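Methyltransferase (Thermus thermophilus, PDB 1WS6) probably transfers a methyl group from S-adenosylmethionine to a substrate that remains unidentified. Local coordinates at residues E157-G162 with L166-V171; M122-L127 with Q146-L151; T112-A117 with G129-S134; G43-P48 with G53-E58; E74-L79 with A90-L95. One frame throughout, in Å; residues are numbered along the deposited sequence.

Contact 1 (E157-G162 with L166-V171)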
# COMPACT_ATOMS: atom_id res chain seq x y z
N GLU A 157 -3.31 -15.73 6.73
CA GLU A 157 -2.54 -16.56 5.82
C GLU A 157 -1.42 -15.80 5.13
O GLU A 157 -1.56 -14.62 4.82
CB GLU A 157 -3.48 -17.18 4.79
CG GLU A 157 -4.53 -18.05 5.45
CD GLU A 157 -4.00 -18.67 6.73
OE1 GLU A 157 -4.30 -18.14 7.83
OE2 GLU A 157 -3.25 -19.67 6.64
N ARG A 158 -0.31 -16.48 4.90
CA ARG A 158 0.82 -15.83 4.26
C ARG A 158 1.19 -16.39 2.89
O ARG A 158 0.84 -17.51 2.54
CB ARG A 158 2.04 -15.86 5.18
CG ARG A 158 2.28 -17.18 5.88
CD ARG A 158 3.73 -17.31 6.32
NE ARG A 158 4.13 -16.26 7.24
CZ ARG A 158 5.39 -15.88 7.44
NH1 ARG A 158 6.37 -16.48 6.78
NH2 ARG A 158 5.66 -14.90 8.29
N ARG A 159 1.88 -15.55 2.13
CA ARG A 159 2.38 -15.88 0.80
C ARG A 159 3.80 -15.35 0.79
O ARG A 159 4.02 -14.17 1.05
CB ARG A 159 1.58 -15.17 -0.30
CG ARG A 159 0.31 -15.88 -0.79
CD ARG A 159 -0.93 -15.37 -0.08
NE ARG A 159 -2.15 -15.57 -0.86
CZ ARG A 159 -2.45 -14.89 -1.97
NH1 ARG A 159 -1.62 -13.97 -2.45
NH2 ARG A 159 -3.60 -15.14 -2.60
N VAL A 160 4.76 -16.22 0.51
CA VAL A 160 6.16 -15.85 0.47
C VAL A 160 6.64 -15.63 -0.96
O VAL A 160 6.27 -16.37 -1.86
CB VAL A 160 7.03 -16.96 1.11
CG1 VAL A 160 8.50 -16.64 0.95
CG2 VAL A 160 6.66 -17.09 2.59
N TYR A 161 7.45 -14.59 -1.15
CA TYR A 161 8.01 -14.24 -2.46
C TYR A 161 9.49 -13.96 -2.27
O TYR A 161 9.89 -12.84 -1.98
CB TYR A 161 7.33 -12.99 -3.04
CG TYR A 161 5.86 -13.21 -3.30
CD1 TYR A 161 4.91 -12.81 -2.38
CD2 TYR A 161 5.44 -13.90 -4.43
CE1 TYR A 161 3.58 -13.09 -2.57
CE2 TYR A 161 4.11 -14.19 -4.63
CZ TYR A 161 3.18 -13.78 -3.70
OH TYR A 161 1.86 -14.11 -3.88
N GLY A 162 10.29 -15.01 -2.44
CA GLY A 162 11.71 -14.86 -2.24
C GLY A 162 12.02 -14.53 -0.79
O GLY A 162 11.81 -15.37 0.09
N LEU A 166 3.87 -11.71 2.51
CA LEU A 166 2.71 -10.87 2.64
C LEU A 166 1.77 -11.60 3.57
O LEU A 166 1.55 -12.81 3.40
CB LEU A 166 2.02 -10.64 1.29
CG LEU A 166 2.65 -9.66 0.30
CD1 LEU A 166 1.82 -9.64 -0.98
CD2 LEU A 166 2.71 -8.26 0.92
N THR A 167 1.24 -10.91 4.56
CA THR A 167 0.29 -11.53 5.47
C THR A 167 -1.04 -10.88 5.18
O THR A 167 -1.15 -9.65 5.23
CB THR A 167 0.66 -11.29 6.95
OG1 THR A 167 1.75 -12.14 7.32
CG2 THR A 167 -0.53 -11.60 7.84
N LEU A 168 -2.04 -11.68 4.85
CA LEU A 168 -3.35 -11.15 4.54
C LEU A 168 -4.34 -11.44 5.66
O LEU A 168 -4.55 -12.59 6.05
CB LEU A 168 -3.84 -11.73 3.21
CG LEU A 168 -2.95 -11.33 2.02
CD1 LEU A 168 -1.65 -12.12 2.04
CD2 LEU A 168 -3.69 -11.58 0.74
N VAL A 169 -4.94 -10.38 6.18
CA VAL A 169 -5.89 -10.50 7.27
C VAL A 169 -7.27 -10.08 6.80
O VAL A 169 -7.48 -8.93 6.39
CB VAL A 169 -5.47 -9.62 8.46
CG1 VAL A 169 -6.33 -9.94 9.67
CG2 VAL A 169 -3.99 -9.84 8.77
N GLU A 170 -8.20 -11.03 6.85
CA GLU A 170 -9.56 -10.77 6.41
C GLU A 170 -10.39 -10.10 7.49
O GLU A 170 -10.14 -10.26 8.69
CB GLU A 170 -10.21 -12.07 5.97
CG GLU A 170 -9.62 -12.61 4.68
CD GLU A 170 -10.37 -13.81 4.14
OE1 GLU A 170 -11.61 -13.72 4.00
OE2 GLU A 170 -9.73 -14.85 3.87
N VAL A 171 -11.37 -9.31 7.06
CA VAL A 171 -12.24 -8.61 7.99
C VAL A 171 -13.68 -8.76 7.52
O VAL A 171 -13.87 -9.08 6.33
CB VAL A 171 -11.90 -7.11 8.05
CG1 VAL A 171 -12.89 -6.37 8.92
CG2 VAL A 171 -10.49 -6.92 8.58
OXT VAL A 171 -14.59 -8.55 8.34
O HOH W 1 3.05 -13.97 8.76
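Strands 157-161 and 166-170 run antiparallel, the segment axes approaching to 4.8 Å, with Arg-158 facing Thr-167 as a non-hydrogen-bonded pair and Arg-159 facing Leu-166 as a hydrogen-bonded one. Arg-159 N gives to Leu-166 O at 3.0 Å, Leu-166 N returns a bond to Arg-159 O at 2.9 Å, and Leu-168 N meets Glu-157 O almost straight (3.0 Å, 178°). Between these bonds Arg-158 CA lies 3.2 Å from Leu-166 O, a CA-H...O contact. On the Arg-158 and Thr-167 side, a water sits in the guanidinium plane at its edge, accepting a hydrogen bond from Arg-158 NH2 (2.8 Å) and resting 2.7 Å from Thr-167 OG1. Thr-167 OG1 is also hydrogen-bonded to His-147 NE2, and Arg-158 NH1 to Lys-149 O. On the other side a bend at chi2 (96°) carries Arg-159 across Leu-168 at about a right angle, CD 3.9 Å from Leu-168 CD1, while Leu-168 CD2 covers one guanidinium face. Tyr-161 CE1 and Leu-166 CD1 meet obliquely, and both side chains touch Leu-27 of helix 25-38. The hairpin thus has a water-bridged polar side and a mixed one, where leucine methyls pack on Arg-159, whose charge also meets Tyr-34 (cation-pi).

Contact 2 (M122-L127 with Q146-L151)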
# COMPACT_ATOMS: atom_id res chain seq x y z
N MSE A 122 11.98 -0.53 10.98
CA MSE A 122 11.02 -0.20 12.02
C MSE A 122 10.47 -1.46 12.68
O MSE A 122 10.75 -2.57 12.24
CB MSE A 122 9.88 0.62 11.44
CG MSE A 122 10.34 1.91 10.83
SE MSE A 122 8.93 2.85 9.96
CE MSE A 122 8.15 3.80 11.46
N ASP A 123 9.69 -1.28 13.74
CA ASP A 123 9.10 -2.41 14.45
C ASP A 123 7.88 -2.90 13.67
O ASP A 123 6.74 -2.57 14.01
CB ASP A 123 8.71 -1.99 15.87
CG ASP A 123 8.21 -3.15 16.72
OD1 ASP A 123 8.39 -3.09 17.96
OD2 ASP A 123 7.64 -4.12 16.18
N LEU A 124 8.12 -3.67 12.62
CA LEU A 124 7.03 -4.20 11.82
C LEU A 124 6.34 -5.25 12.67
O LEU A 124 6.76 -6.41 12.70
CB LEU A 124 7.54 -4.86 10.55
CG LEU A 124 8.52 -4.11 9.67
CD1 LEU A 124 8.63 -4.84 8.34
CD2 LEU A 124 8.05 -2.69 9.47
N ALA A 125 5.29 -4.84 13.36
CA ALA A 125 4.54 -5.73 14.23
C ALA A 125 3.74 -4.77 15.08
O ALA A 125 2.52 -4.85 15.16
CB ALA A 125 5.47 -6.57 15.09
N ALA A 126 4.45 -3.85 15.72
CA ALA A 126 3.78 -2.84 16.50
C ALA A 126 3.03 -1.99 15.46
O ALA A 126 1.88 -1.61 15.68
CB ALA A 126 4.79 -1.98 17.25
N LEU A 127 3.68 -1.73 14.33
CA LEU A 127 3.05 -0.95 13.27
C LEU A 127 1.82 -1.65 12.71
O LEU A 127 0.76 -1.03 12.58
CB LEU A 127 4.05 -0.64 12.13
CG LEU A 127 5.09 0.44 12.46
CD1 LEU A 127 5.96 0.68 11.26
CD2 LEU A 127 4.40 1.73 12.87
N GLN A 146 3.35 -6.33 4.30
CA GLN A 146 4.55 -6.85 3.64
C GLN A 146 5.68 -6.77 4.65
O GLN A 146 5.79 -5.79 5.38
CB GLN A 146 4.93 -6.05 2.40
CG GLN A 146 6.22 -6.55 1.75
CD GLN A 146 6.69 -5.70 0.57
OE1 GLN A 146 7.87 -5.35 0.48
NE2 GLN A 146 5.77 -5.39 -0.35
N HIS A 147 6.53 -7.79 4.70
CA HIS A 147 7.62 -7.83 5.66
C HIS A 147 8.62 -8.92 5.31
O HIS A 147 8.40 -9.72 4.41
CB HIS A 147 7.02 -8.13 7.03
CG HIS A 147 6.18 -9.37 7.04
ND1 HIS A 147 6.72 -10.64 6.98
CD2 HIS A 147 4.84 -9.53 7.07
CE1 HIS A 147 5.74 -11.53 6.96
NE2 HIS A 147 4.59 -10.88 7.01
N PRO A 148 9.75 -8.97 6.02
CA PRO A 148 10.71 -10.03 5.70
C PRO A 148 10.10 -11.38 6.06
O PRO A 148 9.47 -11.51 7.11
CB PRO A 148 11.94 -9.66 6.53
CG PRO A 148 11.41 -8.75 7.61
CD PRO A 148 10.34 -7.96 6.92
N LYS A 149 10.29 -12.37 5.20
CA LYS A 149 9.72 -13.70 5.42
C LYS A 149 9.98 -14.31 6.80
O LYS A 149 9.23 -15.17 7.25
CB LYS A 149 10.19 -14.66 4.32
CG LYS A 149 11.58 -15.28 4.54
CD LYS A 149 11.95 -16.19 3.38
CE LYS A 149 12.94 -17.28 3.79
NZ LYS A 149 14.20 -16.77 4.38
N ASP A 150 11.04 -13.88 7.46
CA ASP A 150 11.36 -14.43 8.78
C ASP A 150 10.48 -13.85 9.89
O ASP A 150 10.38 -14.42 10.98
CB ASP A 150 12.85 -14.24 9.08
CG ASP A 150 13.73 -15.17 8.23
OD1 ASP A 150 13.55 -15.22 6.99
OD2 ASP A 150 14.61 -15.86 8.79
N LEU A 151 9.83 -12.72 9.62
CA LEU A 151 8.94 -12.12 10.59
C LEU A 151 7.64 -12.91 10.47
O LEU A 151 7.17 -13.13 9.36
CB LEU A 151 8.70 -10.65 10.22
CG LEU A 151 8.08 -9.70 11.25
CD1 LEU A 151 6.63 -9.46 10.92
CD2 LEU A 151 8.25 -10.27 12.65
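Leu-124 reaches from the loop before helix 126-134 to His-147 and Pro-148 at the end of strand 141-148. Its CB already points toward that strand, and CG, set opposite the carbonyl carbon (chi1 -50°), carries CD1 to the meeting point. There CD1 lies 3.8 Å from Pro-148 CD and 3.9 Å from His-147 CB, with Gln-146 O at 4.2 Å. The backbone takes part too: Leu-151 CD1 comes within 3.5 Å of Leu-124 O. That same methyl sits over one face of the His-147 ring, displaced toward its rim. In the ring plane, His-147 ND1 donates to Pro-148 O (2.9 Å, 169°), meeting that oxygen from one face of its carbonyl plane while Leu-151 N arrives from the opposite face at 2.8 Å. On the other segment Asp-123 OD2 accepts from Ala-126 N, an Asx motif at the helix start. Just before this loop, Ala-117 to Tyr-120 probably correspond to the Asn/Asp-Pro-Pro-Tyr motif of relatives, with alanine in first place. Between the segments there is only van der Waals packing, methyls on methylenes and on one carbonyl oxygen; the polar bonds lie within each segment, holding the type I turn of Pro-148 to Leu-151 and the helix start.

Contact 3 (T112-A117 with G129-S134)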
# COMPACT_ATOMS: atom_id res chain seq x y z
N THR A 112 -11.56 -0.68 1.54
CA THR A 112 -11.76 -2.09 1.26
C THR A 112 -10.44 -2.85 1.47
O THR A 112 -10.43 -4.00 1.89
CB THR A 112 -12.26 -2.26 -0.17
OG1 THR A 112 -13.52 -1.59 -0.29
CG2 THR A 112 -12.42 -3.73 -0.52
N VAL A 113 -9.34 -2.17 1.18
CA VAL A 113 -8.02 -2.76 1.34
C VAL A 113 -7.03 -1.77 1.93
O VAL A 113 -7.04 -0.58 1.58
CB VAL A 113 -7.44 -3.23 -0.02
CG1 VAL A 113 -6.03 -3.75 0.18
CG2 VAL A 113 -8.34 -4.28 -0.62
N ALA A 114 -6.20 -2.25 2.83
CA ALA A 114 -5.19 -1.40 3.45
C ALA A 114 -3.87 -2.17 3.36
O ALA A 114 -3.67 -3.15 4.07
CB ALA A 114 -5.54 -1.11 4.90
N PHE A 115 -2.99 -1.71 2.47
CA PHE A 115 -1.69 -2.32 2.25
C PHE A 115 -0.60 -1.54 2.95
O PHE A 115 -0.51 -0.32 2.80
CB PHE A 115 -1.37 -2.39 0.75
CG PHE A 115 0.05 -2.79 0.44
CD1 PHE A 115 1.08 -1.84 0.47
CD2 PHE A 115 0.37 -4.10 0.14
CE1 PHE A 115 2.40 -2.21 0.20
CE2 PHE A 115 1.69 -4.48 -0.14
CZ PHE A 115 2.71 -3.53 -0.10
N MSE A 116 0.25 -2.24 3.69
CA MSE A 116 1.33 -1.58 4.40
C MSE A 116 2.68 -2.28 4.22
O MSE A 116 2.85 -3.44 4.57
CB MSE A 116 0.98 -1.49 5.88
CG MSE A 116 2.07 -0.92 6.74
SE MSE A 116 1.45 -0.57 8.54
CE MSE A 116 0.98 1.26 8.26
N ALA A 117 3.63 -1.55 3.65
CA ALA A 117 4.98 -2.07 3.44
C ALA A 117 5.97 -1.05 3.99
O ALA A 117 6.68 -0.36 3.24
CB ALA A 117 5.22 -2.30 1.95
N GLY A 129 0.10 -3.86 14.19
CA GLY A 129 -0.85 -3.88 15.29
C GLY A 129 -1.68 -2.61 15.32
O GLY A 129 -2.89 -2.66 15.52
N GLU A 130 -1.02 -1.48 15.11
CA GLU A 130 -1.71 -0.19 15.10
C GLU A 130 -2.69 -0.09 13.93
O GLU A 130 -3.81 0.40 14.09
CB GLU A 130 -0.68 0.94 15.01
CG GLU A 130 0.16 1.11 16.27
CD GLU A 130 -0.63 1.72 17.43
OE1 GLU A 130 -0.12 1.68 18.57
OE2 GLU A 130 -1.75 2.25 17.20
N LEU A 131 -2.27 -0.55 12.76
CA LEU A 131 -3.13 -0.51 11.58
C LEU A 131 -4.36 -1.37 11.85
O LEU A 131 -5.50 -0.94 11.67
CB LEU A 131 -2.39 -1.06 10.36
CG LEU A 131 -2.81 -0.59 8.96
CD1 LEU A 131 -2.41 -1.67 7.97
CD2 LEU A 131 -4.30 -0.33 8.88
N LEU A 132 -4.12 -2.60 12.30
CA LEU A 132 -5.21 -3.53 12.59
C LEU A 132 -6.19 -2.98 13.62
O LEU A 132 -7.39 -3.21 13.52
CB LEU A 132 -4.62 -4.86 13.09
CG LEU A 132 -3.60 -5.45 12.10
CD1 LEU A 132 -2.75 -6.50 12.79
CD2 LEU A 132 -4.32 -6.02 10.90
N ALA A 133 -5.68 -2.23 14.60
CA ALA A 133 -6.52 -1.66 15.65
C ALA A 133 -7.35 -0.46 15.19
O ALA A 133 -8.40 -0.18 15.76
CB ALA A 133 -5.65 -1.26 16.84
N SER A 134 -6.87 0.25 14.17
CA SER A 134 -7.56 1.42 13.65
C SER A 134 -8.97 1.07 13.19
O SER A 134 -9.86 1.91 13.21
CB SER A 134 -6.81 2.02 12.46
OG SER A 134 -7.05 1.29 11.26
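Leu-131 of helix 126-134 spreads its two methyls over two residues of strand 111-116. CD1 lies 4.0 Å from Met-116 CB and 4.1 Å from its selenium, SE, while CD2 faces Ala-114 CB at 4.2 Å. Met-116, a selenomethionine in this crystal, and Leu-131 reach toward each other tip to tip. The Met-116 chain runs extended through chi1 and chi2, which sets SE beside Leu-131 CD1; the turn at chi3 (-94°) directs only CE. Ala-114 and Met-116 are two apart in the strand and so direct their side chains to the same side, and the small methyl of Ala-114 probably lets the helix come close, with CA of Ala-114 and CA of Leu-131 8.4 Å apart. All three residues are buried, and the contact between them is wholly apolar. On the helix, Ser-134 OG donates to Leu-131 O in its carbonyl plane (2.7 Å), and Ser-134 OG is also hydrogen-bonded to Leu-136 N. The helix is the crossover between parallel strands 111-116 and 141-148, and Leu-131 touches Tyr-143 of the latter as well; on the far face of strand 111-116, Val-113 and Phe-115 pack against Phe-45 of strand 44-48.

Contact 4 (G43-P48 with G53-E58). Unlike the reference sequence in segment 43-48: Pro-48 (reference Leu).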
# COMPACT_ATOMS: atom_id res chain seq x y z
N GLY A 43 -12.93 -0.63 -4.91
CA GLY A 43 -13.26 0.08 -3.69
C GLY A 43 -12.14 1.03 -3.31
O GLY A 43 -11.33 1.41 -4.16
N ARG A 44 -12.08 1.41 -2.04
CA ARG A 44 -11.03 2.32 -1.59
C ARG A 44 -9.81 1.55 -1.07
O ARG A 44 -9.93 0.58 -0.32
CB ARG A 44 -11.58 3.25 -0.51
CG ARG A 44 -12.70 4.16 -1.00
CD ARG A 44 -12.49 5.59 -0.52
NE ARG A 44 -12.30 5.61 0.93
CZ ARG A 44 -11.76 6.61 1.61
NH1 ARG A 44 -11.35 7.71 0.99
NH2 ARG A 44 -11.61 6.49 2.92
N PHE A 45 -8.63 2.00 -1.50
CA PHE A 45 -7.34 1.39 -1.17
C PHE A 45 -6.51 2.37 -0.34
O PHE A 45 -6.33 3.52 -0.72
CB PHE A 45 -6.63 1.02 -2.48
CG PHE A 45 -5.39 0.19 -2.31
CD1 PHE A 45 -4.17 0.77 -1.98
CD2 PHE A 45 -5.43 -1.18 -2.50
CE1 PHE A 45 -3.04 0.01 -1.86
CE2 PHE A 45 -4.29 -1.96 -2.38
CZ PHE A 45 -3.10 -1.37 -2.06
N LEU A 46 -6.00 1.91 0.79
CA LEU A 46 -5.21 2.74 1.70
C LEU A 46 -3.76 2.29 1.68
O LEU A 46 -3.46 1.11 1.88
CB LEU A 46 -5.76 2.61 3.13
CG LEU A 46 -5.50 3.70 4.20
CD1 LEU A 46 -5.13 3.06 5.53
CD2 LEU A 46 -4.39 4.63 3.74
N ASP A 47 -2.84 3.21 1.43
CA ASP A 47 -1.43 2.85 1.39
C ASP A 47 -0.57 3.75 2.25
O ASP A 47 -0.00 4.73 1.78
CB ASP A 47 -0.91 2.86 -0.06
CG ASP A 47 0.60 2.60 -0.15
OD1 ASP A 47 1.18 2.01 0.79
OD2 ASP A 47 1.21 2.96 -1.18
N PRO A 48 -0.49 3.44 3.55
CA PRO A 48 0.31 4.20 4.52
C PRO A 48 1.75 3.76 4.28
O PRO A 48 2.00 2.60 3.96
CB PRO A 48 -0.23 3.72 5.86
CG PRO A 48 -0.55 2.27 5.57
CD PRO A 48 -1.16 2.30 4.19
N GLY A 53 5.26 5.76 -4.33
CA GLY A 53 3.90 5.34 -4.61
C GLY A 53 3.70 4.07 -5.43
O GLY A 53 2.60 3.83 -5.93
N ALA A 54 4.73 3.23 -5.54
CA ALA A 54 4.63 2.01 -6.34
C ALA A 54 3.33 1.22 -6.16
O ALA A 54 2.62 0.95 -7.13
CB ALA A 54 5.82 1.12 -6.07
N VAL A 55 3.01 0.86 -4.93
CA VAL A 55 1.81 0.07 -4.68
C VAL A 55 0.52 0.88 -4.74
O VAL A 55 -0.45 0.46 -5.37
CB VAL A 55 1.93 -0.70 -3.33
CG1 VAL A 55 2.17 0.29 -2.18
CG2 VAL A 55 0.67 -1.53 -3.09
N GLY A 56 0.50 2.04 -4.10
CA GLY A 56 -0.70 2.86 -4.12
C GLY A 56 -1.09 3.35 -5.52
O GLY A 56 -2.28 3.48 -5.84
N LEU A 57 -0.10 3.66 -6.35
CA LEU A 57 -0.39 4.13 -7.70
C LEU A 57 -0.86 2.96 -8.57
O LEU A 57 -1.63 3.15 -9.52
CB LEU A 57 0.84 4.79 -8.31
CG LEU A 57 1.18 6.15 -7.69
CD1 LEU A 57 2.44 6.73 -8.33
CD2 LEU A 57 0.00 7.09 -7.88
N GLU A 58 -0.38 1.76 -8.24
CA GLU A 58 -0.77 0.58 -8.98
C GLU A 58 -2.26 0.38 -8.74
O GLU A 58 -3.02 0.07 -9.66
CB GLU A 58 0.01 -0.64 -8.50
CG GLU A 58 -0.33 -1.94 -9.21
CD GLU A 58 0.16 -1.98 -10.65
OE1 GLU A 58 1.29 -1.51 -10.92
OE2 GLU A 58 -0.59 -2.48 -11.52
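Polar contact between Asp-47 and Gly-56 consists of one weak hydrogen bond, Gly-56 N to Asp-47 OD2, 3.1 Å long and bent to 121°. The aspartate extends with CG opposite its backbone N (chi1 175°), which carries the carboxylate from the strand to the first turn of helix 54-61. With an alanine in place of this aspartate, Gly-56 N would probably lose its weak partner and a gap would open beside Val-55 CG1. Strand 44-48, the glycine-containing turn and helix 54-61 begin a beta-alpha-beta unit; Gly-51, Gly-53 and Gly-56 fit the Rossmann-type glycine pattern, consistent with the cofactor-binding loop of class I methyltransferases. Close approach probably depends on Gly-56: its CA is 5.6 Å from Asp-47 CA, and a side chain there would probably run into the carboxylate. The strand and helix segments run nearly antiparallel (168°), their axes 8.4 Å apart. Packing contact comes from Phe-45, whose CZ meets Val-55 CG2 at 3.9 Å, the side chains crossing at about a right angle, and whose CE1 lies 4.3 Å from Gly-56 CA. Asp-47 CG lies 3.5 Å from Val-55 CG1, the two side chains meeting at a slant. Phe-115 of strand 111-116 touches both Phe-45 and Val-55, while Phe-32 of helix 25-38 also packs on Val-55.

Contact 5 (E74-L79 with A90-L95)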
# COMPACT_ATOMS: atom_id res chain seq x y z
N GLU A 74 10.60 14.43 0.88
CA GLU A 74 11.29 14.03 -0.35
C GLU A 74 10.42 13.05 -1.11
O GLU A 74 10.09 13.27 -2.28
CB GLU A 74 12.62 13.35 -0.04
CG GLU A 74 13.80 14.28 0.08
CD GLU A 74 15.07 13.64 -0.46
OE1 GLU A 74 16.17 14.22 -0.29
OE2 GLU A 74 14.96 12.54 -1.07
N ALA A 75 10.08 11.95 -0.45
CA ALA A 75 9.25 10.93 -1.06
C ALA A 75 7.95 11.54 -1.55
O ALA A 75 7.48 11.22 -2.64
CB ALA A 75 8.95 9.82 -0.05
N VAL A 76 7.38 12.44 -0.76
CA VAL A 76 6.13 13.08 -1.15
C VAL A 76 6.31 13.87 -2.44
O VAL A 76 5.43 13.90 -3.29
CB VAL A 76 5.60 14.02 -0.04
CG1 VAL A 76 4.40 14.80 -0.55
CG2 VAL A 76 5.21 13.20 1.18
N ARG A 77 7.46 14.51 -2.56
CA ARG A 77 7.77 15.30 -3.74
C ARG A 77 7.74 14.35 -4.93
O ARG A 77 7.08 14.61 -5.92
CB ARG A 77 9.16 15.92 -3.59
CG ARG A 77 9.54 16.90 -4.68
CD ARG A 77 10.84 17.62 -4.33
NE ARG A 77 11.09 18.74 -5.25
CZ ARG A 77 12.02 19.68 -5.05
NH1 ARG A 77 12.79 19.65 -3.97
NH2 ARG A 77 12.17 20.66 -5.94
N LEU A 78 8.45 13.23 -4.82
CA LEU A 78 8.48 12.24 -5.89
C LEU A 78 7.10 11.63 -6.12
O LEU A 78 6.73 11.32 -7.26
CB LEU A 78 9.47 11.14 -5.56
CG LEU A 78 10.93 11.57 -5.58
CD1 LEU A 78 11.82 10.34 -5.48
CD2 LEU A 78 11.23 12.33 -6.87
N LEU A 79 6.36 11.45 -5.04
CA LEU A 79 5.03 10.86 -5.10
C LEU A 79 4.12 11.70 -5.99
O LEU A 79 3.40 11.18 -6.84
CB LEU A 79 4.44 10.78 -3.70
CG LEU A 79 3.45 9.66 -3.40
CD1 LEU A 79 2.58 10.09 -2.24
CD2 LEU A 79 2.58 9.38 -4.60
N ALA A 90 -5.26 10.44 -7.32
CA ALA A 90 -5.01 9.79 -6.05
C ALA A 90 -4.88 10.85 -4.98
O ALA A 90 -4.43 11.96 -5.25
CB ALA A 90 -3.72 8.97 -6.13
N ARG A 91 -5.29 10.52 -3.76
CA ARG A 91 -5.19 11.47 -2.66
C ARG A 91 -3.84 11.24 -2.01
O ARG A 91 -3.48 10.11 -1.68
CB ARG A 91 -6.31 11.25 -1.64
CG ARG A 91 -6.28 12.18 -0.42
CD ARG A 91 -7.51 11.92 0.47
NE ARG A 91 -7.45 12.52 1.81
CZ ARG A 91 -7.36 13.83 2.07
NH1 ARG A 91 -7.32 14.71 1.07
NH2 ARG A 91 -7.33 14.27 3.32
N VAL A 92 -3.07 12.32 -1.86
CA VAL A 92 -1.76 12.26 -1.23
C VAL A 92 -1.85 12.99 0.09
O VAL A 92 -2.15 14.18 0.14
CB VAL A 92 -0.70 12.96 -2.11
CG1 VAL A 92 0.62 13.05 -1.35
CG2 VAL A 92 -0.51 12.19 -3.41
N VAL A 93 -1.59 12.26 1.17
CA VAL A 93 -1.64 12.82 2.52
C VAL A 93 -0.23 12.82 3.09
O VAL A 93 0.33 11.77 3.45
CB VAL A 93 -2.56 11.98 3.40
CG1 VAL A 93 -2.77 12.65 4.73
CG2 VAL A 93 -3.89 11.78 2.69
N ALA A 94 0.36 14.01 3.17
CA ALA A 94 1.73 14.16 3.65
C ALA A 94 1.86 14.30 5.16
O ALA A 94 1.97 15.41 5.69
CB ALA A 94 2.39 15.35 2.97
N LEU A 95 1.88 13.17 5.85
CA LEU A 95 2.04 13.18 7.29
C LEU A 95 2.31 11.78 7.79
O LEU A 95 2.06 10.79 7.10
CB LEU A 95 0.79 13.77 7.94
CG LEU A 95 -0.55 13.19 7.52
CD1 LEU A 95 -0.78 11.89 8.23
CD2 LEU A 95 -1.66 14.17 7.86
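Apolar contacts join Leu-79 and Val-76 of helix 73-86 to Val-92 and Ala-94. Leu-79 and Val-92 meet tip to tip: Leu-79 CD1 sits over the fork of the valine, 3.7 Å from Val-92 CG1 and 3.9 Å from Val-92 CG2. The leucine gets there with its CG turned opposite the backbone N (chi1 -151°). One turn earlier Val-76 uses both branches, CG2 standing 4.0 Å from Ala-94 CB and CG1 4.1 Å from that same methyl; Val-76 CG1 also approaches Val-92 CG1 at 4.2 Å. Helix 73-86 is the crossover of the beta-alpha-beta unit formed with strands 65-69 and 91-93, the second being an outermost strand of the Rossmann-like sheet. Val-92 and Ala-94, two apart, face the helix, whereas Val-93 turns to the other side, where it touches Phe-100 of helix 97-106. Leu-79 also packs on Leu-68, and Val-76 on Glu-70, just past strand 65-69 at the position whose acidic residue commonly binds the cofactor ribose in class I methyltransferases, a role Glu-70 may share. Backbone bonds act within each segment: Leu-79 N donates to Ala-75 O (2.7 Å) along the helix, and a weak bond from Leu-95 N to Val-93 O (3.2 Å) closes an inverse gamma turn centred on Ala-94.

How the contacts relate
All five contacts reach one seven-stranded mixed sheet of order 3-2-1-4-5-7-6, the class I methyltransferase topology. Contact 4 comes first along the chain, then contact 5; contacts 3 and 2 follow with alternating segments, sharing helix 126-134, and contact 1 closes the series. Across the sheet contact 5 lies at the 91-93 edge and contact 1 at the 157-161 edge, their centres about 26 Å apart. Contacts 3 and 4, with centres about 12 Å apart, involve adjacent central strands, where Val-113 O and Leu-46 N are probably hydrogen-bonded. Contact 4 touches contact 5 through Gly-53 and Leu-79, so packing continues from the glycine turn, probably at the cofactor site, toward the 91-93 edge.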